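Side-chain contacts in serine acetyltransferase (Bacteroides vulgatus ATCC 8482, PDB 3F1X), which probably transfers the acetyl group of acetyl-CoA to L-serine, the step that gives O-acetylserine on the way to cysteine: residues P252-E255 against D256-V260; V270-G273 against K274-V278; K40-Y43 against K44-E47. All blocks are in the same frame, centred on the assembly; numbering follows the deposited sequence.

Contact 1: residues P252-E255 against D256-V260; sequences PILE and DDVIV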
ATOM      1  N   PRO A 252     -16.494 -31.200 -27.522  1.00 28.07           N
ATOM      2  CA  PRO A 252     -17.199 -32.342 -26.929  1.00 26.84           C
ATOM      3  C   PRO A 252     -18.458 -32.057 -26.134  1.00 25.26           C
ATOM      4  O   PRO A 252     -18.694 -30.945 -25.655  1.00 24.34           O
ATOM      5  CB  PRO A 252     -16.132 -32.996 -26.045  1.00 26.44           C
ATOM      6  CG  PRO A 252     -14.833 -32.557 -26.667  1.00 27.86           C
ATOM      7  CD  PRO A 252     -15.123 -31.118 -26.993  1.00 27.74           C
ATOM      8  N   ILE A 253     -19.255 -33.107 -25.996  1.00 22.61           N
ATOM      9  CA  ILE A 253     -20.479 -33.070 -25.232  1.00 21.37           C
ATOM     10  C   ILE A 253     -20.364 -34.180 -24.196  1.00 20.57           C
ATOM     11  O   ILE A 253     -20.176 -35.344 -24.549  1.00 20.18           O
ATOM     12  CB  ILE A 253     -21.713 -33.375 -26.094  1.00 22.07           C
ATOM     13  CG1 ILE A 253     -21.859 -32.340 -27.209  1.00 22.57           C
ATOM     14  CG2 ILE A 253     -22.948 -33.409 -25.211  1.00 21.00           C
ATOM     15  CD1 ILE A 253     -23.047 -32.597 -28.112  1.00 26.34           C
ATOM     16  N   LEU A 254     -20.441 -33.824 -22.923  1.00 20.57           N
ATOM     17  CA  LEU A 254     -20.390 -34.823 -21.864  1.00 19.41           C
ATOM     18  C   LEU A 254     -21.766 -34.860 -21.234  1.00 19.47           C
ATOM     19  O   LEU A 254     -22.254 -33.839 -20.750  1.00 17.78           O
ATOM     20  CB  LEU A 254     -19.347 -34.453 -20.797  1.00 20.50           C
ATOM     21  CG  LEU A 254     -17.894 -34.880 -21.021  1.00 21.12           C
ATOM     22  CD1 LEU A 254     -17.371 -34.255 -22.297  1.00 22.19           C
ATOM     23  CD2 LEU A 254     -17.042 -34.465 -19.811  1.00 19.34           C
ATOM     24  N   GLU A 255     -22.397 -36.029 -21.245  1.00 20.27           N
ATOM     25  CA  GLU A 255     -23.722 -36.173 -20.651  1.00 20.23           C
ATOM     26  C   GLU A 255     -23.584 -36.284 -19.130  1.00 21.96           C
ATOM     27  O   GLU A 255     -22.469 -36.251 -18.596  1.00 20.06           O
ATOM     28  CB  GLU A 255     -24.432 -37.406 -21.221  1.00 21.89           C
ATOM     29  CG  GLU A 255     -24.497 -37.419 -22.745  1.00 22.62           C
ATOM     30  CD  GLU A 255     -25.457 -38.461 -23.311  1.00 26.57           C
ATOM     31  OE1 GLU A 255     -25.562 -39.569 -22.743  1.00 30.13           O
ATOM     32  OE2 GLU A 255     -26.098 -38.177 -24.344  1.00 28.59           O
ATOM     33  N   ASP A 256     -24.713 -36.406 -18.435  1.00 20.60           N
ATOM     34  CA  ASP A 256     -24.710 -36.497 -16.975  1.00 21.62           C
ATOM     35  C   ASP A 256     -23.893 -37.647 -16.391  1.00 22.54           C
ATOM     36  O   ASP A 256     -23.663 -38.666 -17.044  1.00 21.22           O
ATOM     37  CB  ASP A 256     -26.144 -36.621 -16.434  1.00 21.92           C
ATOM     38  CG  ASP A 256     -27.041 -35.455 -16.842  1.00 25.27           C
ATOM     39  OD1 ASP A 256     -26.523 -34.401 -17.263  1.00 21.57           O
ATOM     40  OD2 ASP A 256     -28.279 -35.595 -16.729  1.00 25.46           O
ATOM     41  N   ASP A 257     -23.463 -37.454 -15.144  1.00 22.87           N
ATOM     42  CA  ASP A 257     -22.723 -38.456 -14.376  1.00 24.10           C
ATOM     43  C   ASP A 257     -21.437 -38.978 -15.013  1.00 22.31           C
ATOM     44  O   ASP A 257     -21.028 -40.106 -14.756  1.00 24.15           O
ATOM     45  CB  ASP A 257     -23.655 -39.638 -14.071  1.00 25.53           C
ATOM     46  CG  ASP A 257     -24.879 -39.232 -13.254  1.00 30.80           C
ATOM     47  OD1 ASP A 257     -25.839 -40.029 -13.185  1.00 33.61           O
ATOM     48  OD2 ASP A 257     -24.886 -38.126 -12.674  1.00 29.94           O
ATOM     49  N   VAL A 258     -20.800 -38.165 -15.842  1.00 19.07           N
ATOM     50  CA  VAL A 258     -19.568 -38.582 -16.488  1.00 16.61           C
ATOM     51  C   VAL A 258     -18.346 -38.227 -15.640  1.00 17.73           C
ATOM     52  O   VAL A 258     -18.350 -37.233 -14.916  1.00 18.17           O
ATOM     53  CB  VAL A 258     -19.439 -37.926 -17.880  1.00 16.48           C
ATOM     54  CG1 VAL A 258     -18.029 -38.065 -18.418  1.00 15.50           C
ATOM     55  CG2 VAL A 258     -20.433 -38.568 -18.843  1.00 18.49           C
ATOM     56  N   ILE A 259     -17.315 -39.062 -15.717  1.00 16.59           N
ATOM     57  CA  ILE A 259     -16.074 -38.821 -14.997  1.00 18.40           C
ATOM     58  C   ILE A 259     -14.935 -38.976 -15.998  1.00 17.41           C
ATOM     59  O   ILE A 259     -14.899 -39.947 -16.751  1.00 18.58           O
ATOM     60  CB  ILE A 259     -15.845 -39.844 -13.855  1.00 17.72           C
ATOM     61  CG1 ILE A 259     -16.984 -39.784 -12.839  1.00 17.28           C
ATOM     62  CG2 ILE A 259     -14.523 -39.547 -13.155  1.00 18.70           C
ATOM     63  CD1 ILE A 259     -16.846 -40.814 -11.723  1.00 20.34           C
ATOM     64  N   VAL A 260     -14.020 -38.011 -16.020  1.00 16.94           N
ATOM     65  CA  VAL A 260     -12.867 -38.069 -16.911  1.00 14.50           C
ATOM     66  C   VAL A 260     -11.628 -37.952 -16.033  1.00 16.42           C
ATOM     67  O   VAL A 260     -11.412 -36.926 -15.380  1.00 16.13           O
ATOM     68  CB  VAL A 260     -12.853 -36.911 -17.919  1.00 14.72           C
ATOM     69  CG1 VAL A 260     -11.750 -37.142 -18.938  1.00 11.98           C
ATOM     70  CG2 VAL A 260     -14.215 -36.787 -18.607  1.00 14.69           C
TER
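L254 reaches across a corner of the chain and meets two valines with one methyl group. Its CD2 lies 4.0 Å from V258 CG1 and 3.9 Å from V260 CG2, and in each case the side chains run at about a right angle to one another. The two methyls of V258 have separate tasks. CG1, anti to the backbone N (chi1 166°), meets the leucine, whereas V258 CG2 turns to the backbone and comes within 3.1 Å of E255 O. That carbonyl oxygen is buried here and has no polar partner in the model; a methyl, not a donor, is what approaches it, and the turn is held without a bond of its own. D257, at the outer end of the corner, has a positive phi (56°), a conformation that aspartate tolerates better than a beta-branched residue would. The acidic side chains fasten the corner to its neighbours instead. E255 extends beyond CG and accepts the backbone N-H of K274 at OE1, while D256 OD1 accepts the N-H of N221. One carboxylate thus ties the corner to the coil that follows, the other to the coil before. Further out, I272, L225 and I266 pack on the apolar trio, which suits aliphatic residues with no polar end to bury, and I259, pointing away from this cluster, packs on K234 of a second subunit. The run L254 to I259 fits the hexapeptide repeat, aliphatic first and a small or valine-sized residue fifth, and its bend is a corner of the left-handed parallel beta-helix found in this acyltransferase family.

Contact 2: residues V270-G273 against K274-V278; sequences VTIG and KGATV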
ATOM      1  N   VAL A 270     -17.386 -35.223 -30.298  1.00 37.08           N
ATOM      2  CA  VAL A 270     -17.444 -36.433 -29.507  1.00 34.18           C
ATOM      3  C   VAL A 270     -18.435 -36.288 -28.367  1.00 32.01           C
ATOM      4  O   VAL A 270     -18.495 -35.244 -27.716  1.00 29.14           O
ATOM      5  CB  VAL A 270     -16.051 -36.772 -28.937  1.00 34.98           C
ATOM      6  CG1 VAL A 270     -16.151 -37.910 -27.939  1.00 36.25           C
ATOM      7  CG2 VAL A 270     -15.109 -37.142 -30.072  1.00 36.33           C
ATOM      8  N   THR A 271     -19.213 -37.341 -28.140  1.00 28.63           N
ATOM      9  CA  THR A 271     -20.190 -37.354 -27.064  1.00 28.23           C
ATOM     10  C   THR A 271     -19.834 -38.460 -26.084  1.00 26.77           C
ATOM     11  O   THR A 271     -19.661 -39.618 -26.481  1.00 25.27           O
ATOM     12  CB  THR A 271     -21.619 -37.620 -27.589  1.00 28.27           C
ATOM     13  OG1 THR A 271     -22.019 -36.540 -28.434  1.00 29.40           O
ATOM     14  CG2 THR A 271     -22.604 -37.739 -26.438  1.00 27.80           C
ATOM     15  N   ILE A 272     -19.697 -38.102 -24.815  1.00 25.75           N
ATOM     16  CA  ILE A 272     -19.410 -39.083 -23.782  1.00 24.74           C
ATOM     17  C   ILE A 272     -20.765 -39.353 -23.139  1.00 24.65           C
ATOM     18  O   ILE A 272     -21.331 -38.479 -22.479  1.00 21.66           O
ATOM     19  CB  ILE A 272     -18.428 -38.538 -22.710  1.00 25.08           C
ATOM     20  CG1 ILE A 272     -17.069 -38.241 -23.337  1.00 25.93           C
ATOM     21  CG2 ILE A 272     -18.266 -39.551 -21.597  1.00 25.07           C
ATOM     22  CD1 ILE A 272     -17.046 -36.986 -24.144  1.00 30.19           C
ATOM     23  N   GLY A 273     -21.289 -40.556 -23.363  1.00 25.67           N
ATOM     24  CA  GLY A 273     -22.592 -40.941 -22.837  1.00 25.59           C
ATOM     25  C   GLY A 273     -22.727 -40.862 -21.332  1.00 26.27           C
ATOM     26  O   GLY A 273     -21.743 -41.009 -20.610  1.00 25.20           O
ATOM     27  N   LYS A 274     -23.946 -40.644 -20.844  1.00 26.14           N
ATOM     28  CA  LYS A 274     -24.140 -40.527 -19.405  1.00 26.40           C
ATOM     29  C   LYS A 274     -23.641 -41.737 -18.622  1.00 25.64           C
ATOM     30  O   LYS A 274     -23.746 -42.887 -19.063  1.00 22.73           O
ATOM     31  CB  LYS A 274     -25.612 -40.244 -19.064  1.00 29.92           C
ATOM     32  CG  LYS A 274     -26.623 -41.234 -19.583  1.00 36.34           C
ATOM     33  CD  LYS A 274     -28.021 -40.863 -19.091  1.00 39.20           C
ATOM     34  CE  LYS A 274     -29.080 -41.826 -19.617  1.00 44.01           C
ATOM     35  NZ  LYS A 274     -30.447 -41.507 -19.104  1.00 45.35           N
ATOM     36  N   GLY A 275     -23.071 -41.454 -17.459  1.00 22.38           N
ATOM     37  CA  GLY A 275     -22.565 -42.508 -16.606  1.00 22.42           C
ATOM     38  C   GLY A 275     -21.290 -43.157 -17.104  1.00 21.12           C
ATOM     39  O   GLY A 275     -20.782 -44.081 -16.470  1.00 22.72           O
ATOM     40  N   ALA A 276     -20.755 -42.689 -18.226  1.00 20.34           N
ATOM     41  CA  ALA A 276     -19.524 -43.281 -18.738  1.00 21.52           C
ATOM     42  C   ALA A 276     -18.302 -42.776 -17.987  1.00 22.50           C
ATOM     43  O   ALA A 276     -18.326 -41.709 -17.361  1.00 22.20           O
ATOM     44  CB  ALA A 276     -19.366 -42.998 -20.216  1.00 18.01           C
ATOM     45  N   THR A 277     -17.234 -43.562 -18.055  1.00 23.33           N
ATOM     46  CA  THR A 277     -15.980 -43.227 -17.400  1.00 22.57           C
ATOM     47  C   THR A 277     -14.848 -43.250 -18.426  1.00 22.77           C
ATOM     48  O   THR A 277     -14.695 -44.219 -19.178  1.00 22.52           O
ATOM     49  CB  THR A 277     -15.660 -44.232 -16.278  1.00 23.68           C
ATOM     50  OG1 THR A 277     -16.663 -44.140 -15.258  1.00 25.35           O
ATOM     51  CG2 THR A 277     -14.294 -43.940 -15.663  1.00 27.49           C
ATOM     52  N   VAL A 278     -14.069 -42.171 -18.460  1.00 21.89           N
ATOM     53  CA  VAL A 278     -12.945 -42.055 -19.384  1.00 20.50           C
ATOM     54  C   VAL A 278     -11.659 -42.118 -18.579  1.00 20.24           C
ATOM     55  O   VAL A 278     -11.360 -41.217 -17.785  1.00 19.17           O
ATOM     56  CB  VAL A 278     -12.983 -40.713 -20.173  1.00 19.97           C
ATOM     57  CG1 VAL A 278     -11.741 -40.583 -21.061  1.00 19.53           C
ATOM     58  CG2 VAL A 278     -14.241 -40.641 -21.032  1.00 21.61           C
TER
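I272 and A276 make the apolar part of this corner: I272 CG2 stands 3.9 Å from A276 CB and, more loosely, 4.2 Å from V278 CG2. With chi1 at -64°, the isoleucine holds CG2 anti to its own nitrogen, and that branch, rather than the ethyl arm, serves the turn. Alanine is small enough for the inside of a tight bend, where A276 CB also comes within 3.1 Å of G273 O.

One backbone hydrogen bond closes the bend. A276 N donates to G273 O at 3.1 Å with an angle of 149° at the hydrogen, and the donor is tilted 31° from the carbonyl plane. This is a type II beta turn, and the stretch I272 to T277 (IGKGAT) is a hexapeptide repeat of the left-handed parallel beta-helix, in which such a turn joins one face of the coil to the next.

Conformation accounts for the remaining residues. G275 has a positive phi, which glycine adopts easily. The carboxylate of E255, on the coil before, packs against G273, where a glycine has no side chain in the way. K274 places CG between its backbone N and carbonyl carbon and then runs fully extended, so its charged end is carried away from the coil into an exposed position, while on the inner side A276 packs on V288 of the following coil.

Contact 3: residues K40-Y43 against K44-E47; sequences KSLY and KIVE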
ATOM      1  N   LYS A  40      -6.758  -4.995 -12.332  1.00 24.97           N
ATOM      2  CA  LYS A  40      -6.884  -4.681 -10.915  1.00 26.64           C
ATOM      3  C   LYS A  40      -8.336  -4.545 -10.485  1.00 26.01           C
ATOM      4  O   LYS A  40      -8.750  -5.136  -9.488  1.00 27.34           O
ATOM      5  CB  LYS A  40      -6.114  -3.402 -10.581  1.00 30.72           C
ATOM      6  CG  LYS A  40      -4.605  -3.592 -10.624  1.00 36.25           C
ATOM      7  CD  LYS A  40      -3.848  -2.313 -10.295  1.00 40.35           C
ATOM      8  CE  LYS A  40      -2.346  -2.575 -10.275  1.00 43.30           C
ATOM      9  NZ  LYS A  40      -1.554  -1.341 -10.001  1.00 46.35           N
ATOM     10  N   SER A  41      -9.107  -3.762 -11.233  1.00 23.81           N
ATOM     11  CA  SER A  41     -10.521  -3.569 -10.925  1.00 21.93           C
ATOM     12  C   SER A  41     -11.256  -4.895 -11.074  1.00 20.15           C
ATOM     13  O   SER A  41     -12.118  -5.225 -10.261  1.00 16.35           O
ATOM     14  CB  SER A  41     -11.141  -2.544 -11.866  1.00 22.18           C
ATOM     15  OG  SER A  41     -10.517  -1.285 -11.695  1.00 31.12           O
ATOM     16  N   LEU A  42     -10.904  -5.652 -12.112  1.00 19.12           N
ATOM     17  CA  LEU A  42     -11.537  -6.943 -12.352  1.00 20.45           C
ATOM     18  C   LEU A  42     -11.277  -7.914 -11.201  1.00 21.92           C
ATOM     19  O   LEU A  42     -12.148  -8.705 -10.836  1.00 20.16           O
ATOM     20  CB  LEU A  42     -11.062  -7.534 -13.689  1.00 20.05           C
ATOM     21  CG  LEU A  42     -11.638  -6.792 -14.915  1.00 20.91           C
ATOM     22  CD1 LEU A  42     -11.080  -7.363 -16.209  1.00 21.36           C
ATOM     23  CD2 LEU A  42     -13.160  -6.907 -14.902  1.00 21.83           C
ATOM     24  N   TYR A  43     -10.085  -7.852 -10.617  1.00 21.39           N
ATOM     25  CA  TYR A  43      -9.782  -8.727  -9.495  1.00 21.27           C
ATOM     26  C   TYR A  43     -10.725  -8.374  -8.341  1.00 18.90           C
ATOM     27  O   TYR A  43     -11.325  -9.252  -7.727  1.00 17.39           O
ATOM     28  CB  TYR A  43      -8.329  -8.546  -9.056  1.00 24.21           C
ATOM     29  CG  TYR A  43      -8.007  -9.236  -7.760  1.00 27.25           C
ATOM     30  CD1 TYR A  43      -7.803 -10.610  -7.709  1.00 29.31           C
ATOM     31  CD2 TYR A  43      -7.945  -8.517  -6.570  1.00 30.26           C
ATOM     32  CE1 TYR A  43      -7.545 -11.261  -6.494  1.00 31.40           C
ATOM     33  CE2 TYR A  43      -7.690  -9.152  -5.350  1.00 31.47           C
ATOM     34  CZ  TYR A  43      -7.493 -10.523  -5.321  1.00 30.77           C
ATOM     35  OH  TYR A  43      -7.255 -11.159  -4.118  1.00 33.17           O
ATOM     36  N   LYS A  44     -10.847  -7.081  -8.053  1.00 19.10           N
ATOM     37  CA  LYS A  44     -11.725  -6.613  -6.984  1.00 20.34           C
ATOM     38  C   LYS A  44     -13.158  -7.032  -7.246  1.00 18.16           C
ATOM     39  O   LYS A  44     -13.881  -7.420  -6.334  1.00 18.02           O
ATOM     40  CB  LYS A  44     -11.674  -5.087  -6.858  1.00 21.86           C
ATOM     41  CG  LYS A  44     -10.411  -4.556  -6.212  1.00 24.77           C
ATOM     42  CD  LYS A  44     -10.360  -3.034  -6.292  1.00 28.34           C
ATOM     43  CE  LYS A  44      -9.048  -2.506  -5.740  1.00 32.07           C
ATOM     44  NZ  LYS A  44      -8.871  -1.047  -6.011  1.00 37.74           N
ATOM     45  N   ILE A  45     -13.565  -6.957  -8.507  1.00 17.71           N
ATOM     46  CA  ILE A  45     -14.921  -7.330  -8.885  1.00 17.06           C
ATOM     47  C   ILE A  45     -15.224  -8.789  -8.569  1.00 17.72           C
ATOM     48  O   ILE A  45     -16.249  -9.091  -7.944  1.00 16.12           O
ATOM     49  CB  ILE A  45     -15.167  -7.050 -10.384  1.00 15.61           C
ATOM     50  CG1 ILE A  45     -15.299  -5.538 -10.590  1.00 13.18           C
ATOM     51  CG2 ILE A  45     -16.414  -7.783 -10.874  1.00 15.75           C
ATOM     52  CD1 ILE A  45     -15.338  -5.106 -12.024  1.00 13.80           C
ATOM     53  N   VAL A  46     -14.344  -9.694  -8.997  1.00 17.21           N
ATOM     54  CA  VAL A  46     -14.549 -11.111  -8.731  1.00 17.51           C
ATOM     55  C   VAL A  46     -14.524 -11.404  -7.225  1.00 18.53           C
ATOM     56  O   VAL A  46     -15.286 -12.237  -6.743  1.00 18.12           O
ATOM     57  CB  VAL A  46     -13.485 -11.986  -9.445  1.00 19.48           C
ATOM     58  CG1 VAL A  46     -13.682 -13.441  -9.081  1.00 22.48           C
ATOM     59  CG2 VAL A  46     -13.604 -11.825 -10.945  1.00 19.42           C
ATOM     60  N   GLU A  47     -13.658 -10.723  -6.475  1.00 16.34           N
ATOM     61  CA  GLU A  47     -13.592 -10.961  -5.032  1.00 17.18           C
ATOM     62  C   GLU A  47     -14.878 -10.516  -4.318  1.00 18.10           C
ATOM     63  O   GLU A  47     -15.325 -11.160  -3.370  1.00 15.48           O
ATOM     64  CB  GLU A  47     -12.373 -10.249  -4.435  1.00 20.57           C
ATOM     65  CG  GLU A  47     -11.038 -10.869  -4.868  1.00 23.27           C
ATOM     66  CD  GLU A  47     -10.873 -12.291  -4.364  1.00 26.89           C
ATOM     67  OE1 GLU A  47     -10.829 -12.474  -3.128  1.00 31.29           O
ATOM     68  OE2 GLU A  47     -10.791 -13.228  -5.193  1.00 23.32           O
TER
HETATM   69  O   HOH W   1     -10.666 -12.212  -7.871  1.00 39.87           O
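Y43 and E47, one turn apart in helix 39-53 of the amino-terminal helical domain, form the main side-chain pair of this segment. Y43 sets its ring anti to the backbone N (chi1 170°), which lays it along the helix toward E47. The glutamate bends at CG (chi2 -64°), and E47 CG comes over one ring face in a CH-pi contact, 3.8 Å from the centroid of the Y43 ring. Beyond it the carboxylate lies nearly parallel to the ring, 7° between the planes, displaced toward the hydroxyl end. CG thus meets the ring while the carboxylate stays toward its rim, where R50 makes a salt bridge to E47 OE2.

On the buried side, L42 and I45 lie side by side, with L42 CD2 4.0 Å from I45 CD1; L42 packs on helix 177-189 and I45 on helix 68-93, aliphatic residues suiting both interfaces. The i to i+4 bonds run regularly from K44 N to K40 O through E47 N to Y43 O. Y43 O is gripped twice: besides E47 N, at 3.0 Å, a water donates to it and also to E47 OE2, 2.9 Å from the water oxygen.

Contact 3 comes first along the chain and closes no loop: it lies within the single helix 39-53, one turn on the next, and belongs to the helical domain. Contacts 1 and 2 follow far downstream, each rounding a corner between two short strands. All three are in series, and none nests within or crosses another. Contacts 1 and 2 are the same corner on successive coils of the beta-helix, their centres 5 Å apart: strands 253-254 and 271-272 pair in one parallel sheet, strands 259-260 and 277-278 in another, and I253 O lies 2.8 Å from I272 N. Contact 3 is about 32 Å from contact 1 between centres, on the opposite side of the chain's centre.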